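Local coordinates for homoprotocatechuate 2,3-dioxygenase (PDB 4Z6M), which probably cleaves the aromatic ring of homoprotocatechuate with molecular oxygen at a mononuclear iron(II) site, here as an active-site variant, at residues A[179-184]-A[190-195]; A[74-79]-A[115-120]. The protein carries 1 engineered substitution. All coordinates share one frame; numbering follows the deposited sequence.

Contact 2 (74-79 with 115-120) closes along the chain before contact 1 (179-184 with 190-195) opens, and the two fall in different copies of the glyoxalase/dioxygenase family region. Each belongs to its own mixed sheet. Contact 1 pairs neighbouring strands 176-182 and 188-194, whereas contact 2 joins strands 73-81 and 115-119, which have strand 125-129 between them. Their centres are 23 Å apart and their nearest atoms about 6 Å, so they do not touch. The iron(II) ion, held by His155, His214 and Glu267, lies in the second region; contact 1 comes close to it through Trp192, while contact 2 reaches across strand 125-129 through Arg117 and Ala76.

Contact 1. Residues A[179-184]-A[190-195]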
ATOM      1  N   GLU A 179     -10.530  25.421   2.769  1.00  7.80           N
ATOM      2  CA  GLU A 179     -11.209  25.016   3.991  1.00  8.02           C
ATOM      3  C   GLU A 179     -10.893  25.970   5.134  1.00  7.91           C
ATOM      4  O   GLU A 179      -9.889  26.678   5.102  1.00  8.43           O
ATOM      5  CB  GLU A 179     -10.801  23.598   4.382  1.00  8.89           C
ATOM      6  CG  GLU A 179     -11.009  22.590   3.244  1.00  9.55           C
ATOM      7  CD  GLU A 179     -11.193  21.160   3.712  1.00  8.80           C
ATOM      8  OE1 GLU A 179     -11.764  20.977   4.779  1.00 11.71           O
ATOM      9  OE2 GLU A 179     -10.785  20.205   2.989  1.00 10.15           O
ATOM     10  N   ASP A 180     -11.751  25.984   6.145  1.00  7.55           N
ATOM     11  CA  ASP A 180     -11.509  26.777   7.348  1.00  8.02           C
ATOM     12  C   ASP A 180     -12.211  26.171   8.542  1.00  7.24           C
ATOM     13  O   ASP A 180     -13.018  25.234   8.395  1.00  7.66           O
ATOM     14  CB  ASP A 180     -11.835  28.253   7.124  1.00  8.73           C
ATOM     15  CG  ASP A 180     -13.289  28.558   6.940  1.00 11.62           C
ATOM     16  OD1 ASP A 180     -14.113  27.681   6.716  1.00 14.25           O
ATOM     17  OD2 ASP A 180     -13.607  29.752   6.949  1.00 15.64           O
ATOM     18  N   ILE A 181     -11.843  26.685   9.718  1.00  7.24           N
ATOM     19  CA  ILE A 181     -12.460  26.252  10.960  1.00  6.74           C
ATOM     20  C   ILE A 181     -12.992  27.488  11.671  1.00  7.13           C
ATOM     21  O   ILE A 181     -12.240  28.434  11.897  1.00  7.29           O
ATOM     22  CB  ILE A 181     -11.445  25.518  11.874  1.00  7.39           C
ATOM     23  CG1 ILE A 181     -10.989  24.209  11.236  1.00  7.19           C
ATOM     24  CG2 ILE A 181     -12.026  25.261  13.263  1.00  8.42           C
ATOM     25  CD1 ILE A 181      -9.877  23.496  11.981  1.00  8.14           C
ATOM     26  N   GLN A 182     -14.267  27.443  12.043  1.00  7.30           N
ATOM     27  CA  GLN A 182     -14.935  28.543  12.746  1.00  7.65           C
ATOM     28  C   GLN A 182     -15.763  28.008  13.889  1.00  7.95           C
ATOM     29  O   GLN A 182     -15.970  26.806  13.994  1.00  8.20           O
ATOM     30  CB  GLN A 182     -15.845  29.316  11.784  1.00  9.13           C
ATOM     31  CG  GLN A 182     -15.115  29.971  10.641  1.00  9.53           C
ATOM     32  CD  GLN A 182     -16.007  30.857   9.810  1.00 13.08           C
ATOM     33  OE1 GLN A 182     -16.925  31.514  10.325  1.00 15.40           O
ATOM     34  NE2 GLN A 182     -15.720  30.925   8.541  1.00 15.67           N
ATOM     35  N   ASP A 183     -16.277  28.890  14.740  1.00  8.71           N
ATOM     36  CA  ASP A 183     -17.336  28.489  15.663  1.00  9.20           C
ATOM     37  C   ASP A 183     -18.617  29.256  15.416  1.00  9.09           C
ATOM     38  O   ASP A 183     -18.705  30.055  14.474  1.00 11.62           O
ATOM     39  CB  ASP A 183     -16.866  28.547  17.127  1.00  9.57           C
ATOM     40  CG  ASP A 183     -16.588  29.931  17.629  1.00  8.87           C
ATOM     41  OD1 ASP A 183     -16.986  30.919  16.967  1.00  9.76           O
ATOM     42  OD2 ASP A 183     -15.962  30.029  18.718  1.00 12.17           O
ATOM     43  N   ASP A 184     -19.619  28.984  16.250  1.00  8.46           N
ATOM     44  CA  ASP A 184     -20.919  29.608  16.092  1.00  9.04           C
ATOM     45  C   ASP A 184     -21.010  31.000  16.721  1.00 10.35           C
ATOM     46  O   ASP A 184     -22.103  31.589  16.755  1.00 12.16           O
ATOM     47  CB  ASP A 184     -22.019  28.694  16.677  1.00  9.84           C
ATOM     48  CG  ASP A 184     -21.924  28.500  18.213  1.00 11.77           C
ATOM     49  OD1 ASP A 184     -21.081  29.136  18.914  1.00 13.47           O
ATOM     50  OD2 ASP A 184     -22.732  27.688  18.726  1.00 11.21           O
ATOM     51  N   ALA A 190      -8.662  28.919  11.876  1.00  7.40           N
ATOM     52  CA  ALA A 190      -7.692  28.439  10.913  1.00  7.29           C
ATOM     53  C   ALA A 190      -8.287  28.552   9.528  1.00  7.38           C
ATOM     54  O   ALA A 190      -9.505  28.476   9.373  1.00  8.11           O
ATOM     55  CB  ALA A 190      -7.308  27.007  11.216  1.00  8.13           C
ATOM     56  N   ALA A 191      -7.437  28.737   8.533  1.00  7.37           N
ATOM     57  CA  ALA A 191      -7.841  28.758   7.141  1.00  7.62           C
ATOM     58  C   ALA A 191      -6.724  28.183   6.280  1.00  7.69           C
ATOM     59  O   ALA A 191      -5.547  28.304   6.618  1.00  9.51           O
ATOM     60  CB  ALA A 191      -8.155  30.170   6.686  1.00  8.68           C
ATOM     61  N   TRP A 192      -7.124  27.552   5.173  1.00  7.20           N
ATOM     62  CA  TRP A 192      -6.224  26.895   4.225  1.00  6.94           C
ATOM     63  C   TRP A 192      -6.419  27.529   2.864  1.00  7.33           C
ATOM     64  O   TRP A 192      -7.526  27.818   2.501  1.00  8.44           O
ATOM     65  CB  TRP A 192      -6.578  25.406   4.156  1.00  7.58           C
ATOM     66  CG  TRP A 192      -6.153  24.588   5.338  1.00  8.40           C
ATOM     67  CD1 TRP A 192      -5.127  23.706   5.357  1.00 11.88           C
ATOM     68  CD2 TRP A 192      -6.755  24.523   6.645  1.00  8.61           C
ATOM     69  NE1 TRP A 192      -5.034  23.107   6.582  1.00 12.76           N
ATOM     70  CE2 TRP A 192      -6.013  23.603   7.393  1.00  9.88           C
ATOM     71  CE3 TRP A 192      -7.850  25.142   7.247  1.00  8.06           C
ATOM     72  CZ2 TRP A 192      -6.310  23.296   8.717  1.00 10.05           C
ATOM     73  CZ3 TRP A 192      -8.161  24.814   8.546  1.00  8.91           C
ATOM     74  CH2 TRP A 192      -7.377  23.910   9.279  1.00  9.17           C
ATOM     75  N   MET A 193      -5.344  27.753   2.115  1.00  7.05           N
ATOM     76  CA  MET A 193      -5.496  28.470   0.853  1.00  8.69           C
ATOM     77  C   MET A 193      -4.413  28.095  -0.146  1.00  7.78           C
ATOM     78  O   MET A 193      -3.293  27.782   0.227  1.00  8.63           O
ATOM     79  CB  MET A 193      -5.518  29.975   1.058  1.00  9.91           C
ATOM     80  CG  MET A 193      -4.329  30.499   1.812  1.00 10.73           C
ATOM     81  SD  MET A 193      -4.480  30.468   3.629  1.00 13.36           S
ATOM     82  CE  MET A 193      -5.687  31.800   3.844  1.00 14.06           C
ATOM     83  N   HIS A 194      -4.752  28.156  -1.418  1.00  8.11           N
ATOM     84  CA  HIS A 194      -3.905  27.561  -2.449  1.00  8.32           C
ATOM     85  C   HIS A 194      -3.709  28.436  -3.671  1.00  8.68           C
ATOM     86  O   HIS A 194      -4.506  29.318  -3.979  1.00  8.40           O
ATOM     87  CB  HIS A 194      -4.477  26.215  -2.907  1.00  9.17           C
ATOM     88  CG  HIS A 194      -5.531  26.336  -3.970  1.00 10.52           C
ATOM     89  ND1 HIS A 194      -5.235  26.176  -5.299  1.00 12.30           N
ATOM     90  CD2 HIS A 194      -6.854  26.632  -3.917  1.00 12.35           C
ATOM     91  CE1 HIS A 194      -6.312  26.388  -6.023  1.00 13.38           C
ATOM     92  NE2 HIS A 194      -7.314  26.630  -5.207  1.00 11.86           N
ATOM     93  N   ARG A 195      -2.637  28.120  -4.386  1.00  8.24           N
ATOM     94  CA  ARG A 195      -2.398  28.559  -5.750  1.00  8.93           C
ATOM     95  C   ARG A 195      -2.324  27.381  -6.709  1.00  9.02           C
ATOM     96  O   ARG A 195      -2.956  27.431  -7.768  1.00 11.30           O
ATOM     97  CB  ARG A 195      -1.117  29.395  -5.848  1.00  9.05           C
ATOM     98  CG  ARG A 195      -1.256  30.770  -5.204  1.00  9.01           C
ATOM     99  CD  ARG A 195      -2.202  31.703  -5.943  1.00  9.20           C
ATOM    100  NE  ARG A 195      -1.746  31.999  -7.288  1.00  9.35           N
ATOM    101  CZ  ARG A 195      -2.437  32.660  -8.197  1.00 11.25           C
ATOM    102  NH1 ARG A 195      -3.654  33.113  -7.929  1.00 10.30           N
ATOM    103  NH2 ARG A 195      -1.910  32.862  -9.389  1.00 12.00           N
TER
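Ile181 and Trp192 meet across an antiparallel beta hairpin of strands 176-182 and 188-194, part of the metal-bearing region of this glyoxalase-type dioxygenase. The short strand axes approach to 4.7 Å at 173°, which establishes the antiparallel pairing. The register rests on the hydrogen-bonded pair Ile181 and Ala190, in which Ile181 N donates to Ala190 O at an N-H...O angle of 164°, and on the non-hydrogen-bonded pair Asp180 and Ala191, their CA atoms 4.2 Å apart. Trp192 N also donates to Glu179 O.

Apolar contact lies on the face shared by Ile181, Ala190 and Trp192. Ile181 CG1 stands anti to its carbonyl carbon (chi1 -66°), and Ile181 CD1 beyond it reaches the indole edge at Trp192 CH2, 3.7 Å away. The Trp192 side chain also comes within about 5 Å of the iron(II) ion, so the indole lies beside the metal site.

Polar ends have other partners. Glu179 OE2 is hydrogen-bonded to Tyr273 OH and Ser251 N, and OE1 to Trp285 NE1. Asp180 OD1 is hydrogen-bonded to Thr284 OG1, and OD2 forms a salt bridge with Arg167. Asp180 OD2 also accepts a hydrogen bond from Gln182 NE2 at 2.9 Å, the donor coming from above the carboxylate plane, 41° out of it.

Contact 2. Residues A[74-79]-A[115-120]; sequences LKAMAF and ALRVED
The methyl group of Ala76 sits squarely over the centre of the Arg117 guanidinium, with Ala76 CB only 3.4 Å from Arg117 CZ. The distances from Ala76 CB to the three nitrogens confirm the centring: 3.7 Å to Arg117 NE and 3.6 Å to both NH1 and NH2 of Arg117. The methyl therefore packs against the flat face, while the nitrogens have polar partners.

Arg117 gets there by length. Its chain is extended from CG to NE (chi2 -173°, chi3 -180°), which lets the head span strands whose nearest CA atoms, those of Ala76 and Arg117, are 7.7 Å apart. Lys75 crosses the arginine chain at about a right angle, and Lys75 CG lies 3.9 Å from Arg117 NH1, approaching obliquely. The nearest charged atoms of the pair, Lys75 NZ and Arg117 NH1, remain 5.4 Å apart.

Acidic partners probably offset the buried positive charge: Arg117 NE forms a salt bridge with Glu127, and NH2 forms a salt bridge with Glu22 and a hydrogen bond with the Tyr20 hydroxyl. Lys75 and Ala76 both face Glu22 in a classic beta bulge. Within the mixed sheet, strand 125-129 lies between 73-81 and 115-119, and strand 15-25 flanks 73-81 on its other side; Leu116, next to Arg117, packs on Val87 and Ala90 of helix 84-96.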
ATOM      1  N   LEU A  74      12.624  30.534  11.062  1.00  9.21           N
ATOM      2  CA  LEU A  74      12.386  30.670   9.626  1.00 10.04           C
ATOM      3  C   LEU A  74      13.080  31.937   9.108  1.00  9.75           C
ATOM      4  O   LEU A  74      12.824  33.023   9.620  1.00 10.64           O
ATOM      5  CB  LEU A  74      10.888  30.769   9.360  1.00  9.97           C
ATOM      6  CG  LEU A  74      10.518  31.081   7.893  1.00 11.00           C
ATOM      7  CD1 LEU A  74      10.776  29.884   6.981  1.00 11.30           C
ATOM      8  CD2 LEU A  74       9.090  31.556   7.762  1.00 11.82           C
ATOM      9  N   LYS A  75      13.964  31.786   8.118  1.00  9.66           N
ATOM     10  CA  LYS A  75      14.576  32.937   7.447  1.00 10.74           C
ATOM     11  C   LYS A  75      13.779  33.411   6.240  1.00  9.66           C
ATOM     12  O   LYS A  75      13.667  34.618   6.004  1.00 11.38           O
ATOM     13  CB  LYS A  75      16.037  32.622   7.060  1.00 12.00           C
ATOM     14  CG  LYS A  75      16.806  33.794   6.500  1.00 13.85           C
ATOM     15  CD  LYS A  75      18.301  33.587   6.563  1.00 16.34           C
ATOM     16  CE  LYS A  75      18.995  34.785   5.920  1.00 21.43           C
ATOM     17  NZ  LYS A  75      20.385  34.942   6.404  1.00 28.30           N
ATOM     18  N   ALA A  76      13.182  32.468   5.491  1.00  8.96           N
ATOM     19  CA  ALA A  76      12.357  32.844   4.342  1.00  9.60           C
ATOM     20  C   ALA A  76      11.480  31.690   3.933  1.00  9.79           C
ATOM     21  O   ALA A  76      11.916  30.532   3.935  1.00 10.69           O
ATOM     22  CB  ALA A  76      13.211  33.241   3.160  1.00 11.82           C
ATOM     23  N   MET A  77      10.242  32.025   3.586  1.00  9.74           N
ATOM     24  CA  MET A  77       9.346  31.092   2.912  1.00  9.69           C
ATOM     25  C   MET A  77       9.123  31.601   1.511  1.00  9.11           C
ATOM     26  O   MET A  77       8.711  32.740   1.317  1.00 10.15           O
ATOM     27  CB  MET A  77       8.038  30.908   3.710  1.00 12.56           C
ATOM     28  CG  MET A  77       7.390  32.151   4.211  1.00 13.30           C
ATOM     29  SD  MET A  77       6.170  31.896   5.534  1.00 16.63           S
ATOM     30  CE  MET A  77       5.402  30.511   5.041  1.00 13.03           C
ATOM     31  N   ALA A  78       9.496  30.776   0.522  1.00  8.13           N
ATOM     32  CA  ALA A  78       9.621  31.221  -0.855  1.00  8.86           C
ATOM     33  C   ALA A  78       8.548  30.612  -1.718  1.00  8.20           C
ATOM     34  O   ALA A  78       8.288  29.392  -1.654  1.00  8.44           O
ATOM     35  CB  ALA A  78      10.993  30.863  -1.421  1.00  9.33           C
ATOM     36  N   PHE A  79       7.968  31.464  -2.567  1.00  9.04           N
ATOM     37  CA  PHE A  79       6.999  31.072  -3.575  1.00  8.70           C
ATOM     38  C   PHE A  79       7.570  31.377  -4.945  1.00  8.55           C
ATOM     39  O   PHE A  79       8.154  32.438  -5.158  1.00  9.81           O
ATOM     40  CB  PHE A  79       5.714  31.873  -3.395  1.00  9.45           C
ATOM     41  CG  PHE A  79       5.067  31.673  -2.059  1.00  9.23           C
ATOM     42  CD1 PHE A  79       4.167  30.655  -1.853  1.00  9.17           C
ATOM     43  CD2 PHE A  79       5.375  32.497  -0.986  1.00  9.94           C
ATOM     44  CE1 PHE A  79       3.568  30.454  -0.618  1.00 10.10           C
ATOM     45  CE2 PHE A  79       4.777  32.312   0.268  1.00 11.34           C
ATOM     46  CZ  PHE A  79       3.881  31.275   0.451  1.00 10.47           C
ATOM     47  N   ALA A 115      15.452  37.717  -7.068  1.00 11.81           N
ATOM     48  CA  ALA A 115      14.548  37.369  -5.973  1.00 10.87           C
ATOM     49  C   ALA A 115      14.192  38.597  -5.159  1.00 11.08           C
ATOM     50  O   ALA A 115      15.033  39.464  -4.938  1.00 12.19           O
ATOM     51  CB  ALA A 115      15.155  36.310  -5.072  1.00 12.36           C
ATOM     52  N   LEU A 116      12.942  38.638  -4.708  1.00 10.80           N
ATOM     53  CA  LEU A 116      12.457  39.673  -3.793  1.00 11.36           C
ATOM     54  C   LEU A 116      12.121  39.026  -2.464  1.00 11.39           C
ATOM     55  O   LEU A 116      11.296  38.105  -2.425  1.00 11.55           O
ATOM     56  CB  LEU A 116      11.205  40.314  -4.370  1.00 13.00           C
ATOM     57  CG  LEU A 116      10.567  41.386  -3.483  1.00 14.61           C
ATOM     58  CD1 LEU A 116      11.358  42.677  -3.621  1.00 16.20           C
ATOM     59  CD2 LEU A 116       9.112  41.571  -3.835  1.00 16.99           C
ATOM     60  N   ARG A 117      12.701  39.535  -1.384  1.00 10.44           N
ATOM     61  CA  ARG A 117      12.228  39.202  -0.055  1.00 10.46           C
ATOM     62  C   ARG A 117      11.520  40.385   0.550  1.00 11.93           C
ATOM     63  O   ARG A 117      11.883  41.549   0.292  1.00 12.45           O
ATOM     64  CB  ARG A 117      13.368  38.723   0.834  1.00 11.90           C
ATOM     65  CG  ARG A 117      13.824  37.329   0.429  1.00 10.49           C
ATOM     66  CD  ARG A 117      14.831  36.709   1.372  1.00 11.15           C
ATOM     67  NE  ARG A 117      15.192  35.383   0.881  1.00 10.57           N
ATOM     68  CZ  ARG A 117      15.913  34.486   1.549  1.00  9.97           C
ATOM     69  NH1 ARG A 117      16.404  34.757   2.752  1.00 12.57           N
ATOM     70  NH2 ARG A 117      16.146  33.292   1.003  1.00 10.75           N
ATOM     71  N   VAL A 118      10.487  40.075   1.336  1.00 11.16           N
ATOM     72  CA  VAL A 118       9.650  41.101   1.943  1.00 12.15           C
ATOM     73  C   VAL A 118       9.360  40.730   3.379  1.00 11.79           C
ATOM     74  O   VAL A 118       9.304  39.551   3.713  1.00 12.80           O
ATOM     75  CB  VAL A 118       8.349  41.327   1.168  1.00 12.28           C
ATOM     76  CG1 VAL A 118       8.626  41.576  -0.295  1.00 14.77           C
ATOM     77  CG2 VAL A 118       7.405  40.159   1.306  1.00 13.79           C
ATOM     78  N   GLU A 119       9.215  41.742   4.235  1.00 11.84           N
ATOM     79  CA  GLU A 119       8.558  41.574   5.526  1.00 13.04           C
ATOM     80  C   GLU A 119       7.082  41.866   5.335  1.00 13.05           C
ATOM     81  O   GLU A 119       6.682  43.026   5.182  1.00 14.01           O
ATOM     82  CB  GLU A 119       9.154  42.529   6.571  1.00 14.28           C
ATOM     83  CG  GLU A 119      10.577  42.194   6.933  1.00 17.86           C
ATOM     84  CD  GLU A 119      11.268  43.248   7.799  1.00 18.66           C
ATOM     85  OE1 GLU A 119      10.574  44.129   8.372  1.00 24.11           O
ATOM     86  OE2 GLU A 119      12.524  43.184   7.893  1.00 15.79           O
ATOM     87  N   ASP A 120       6.273  40.812   5.282  1.00 11.57           N
ATOM     88  CA  ASP A 120       4.905  40.971   4.796  1.00 12.96           C
ATOM     89  C   ASP A 120       4.027  41.557   5.908  1.00 12.14           C
ATOM     90  O   ASP A 120       4.502  41.754   7.048  1.00 12.38           O
ATOM     91  CB  ASP A 120       4.376  39.677   4.169  1.00 12.09           C
ATOM     92  CG  ASP A 120       3.644  38.757   5.132  1.00 12.15           C
ATOM     93  OD1 ASP A 120       3.760  38.833   6.379  1.00 12.47           O
ATOM     94  OD2 ASP A 120       2.932  37.886   4.575  1.00 13.28           O
TER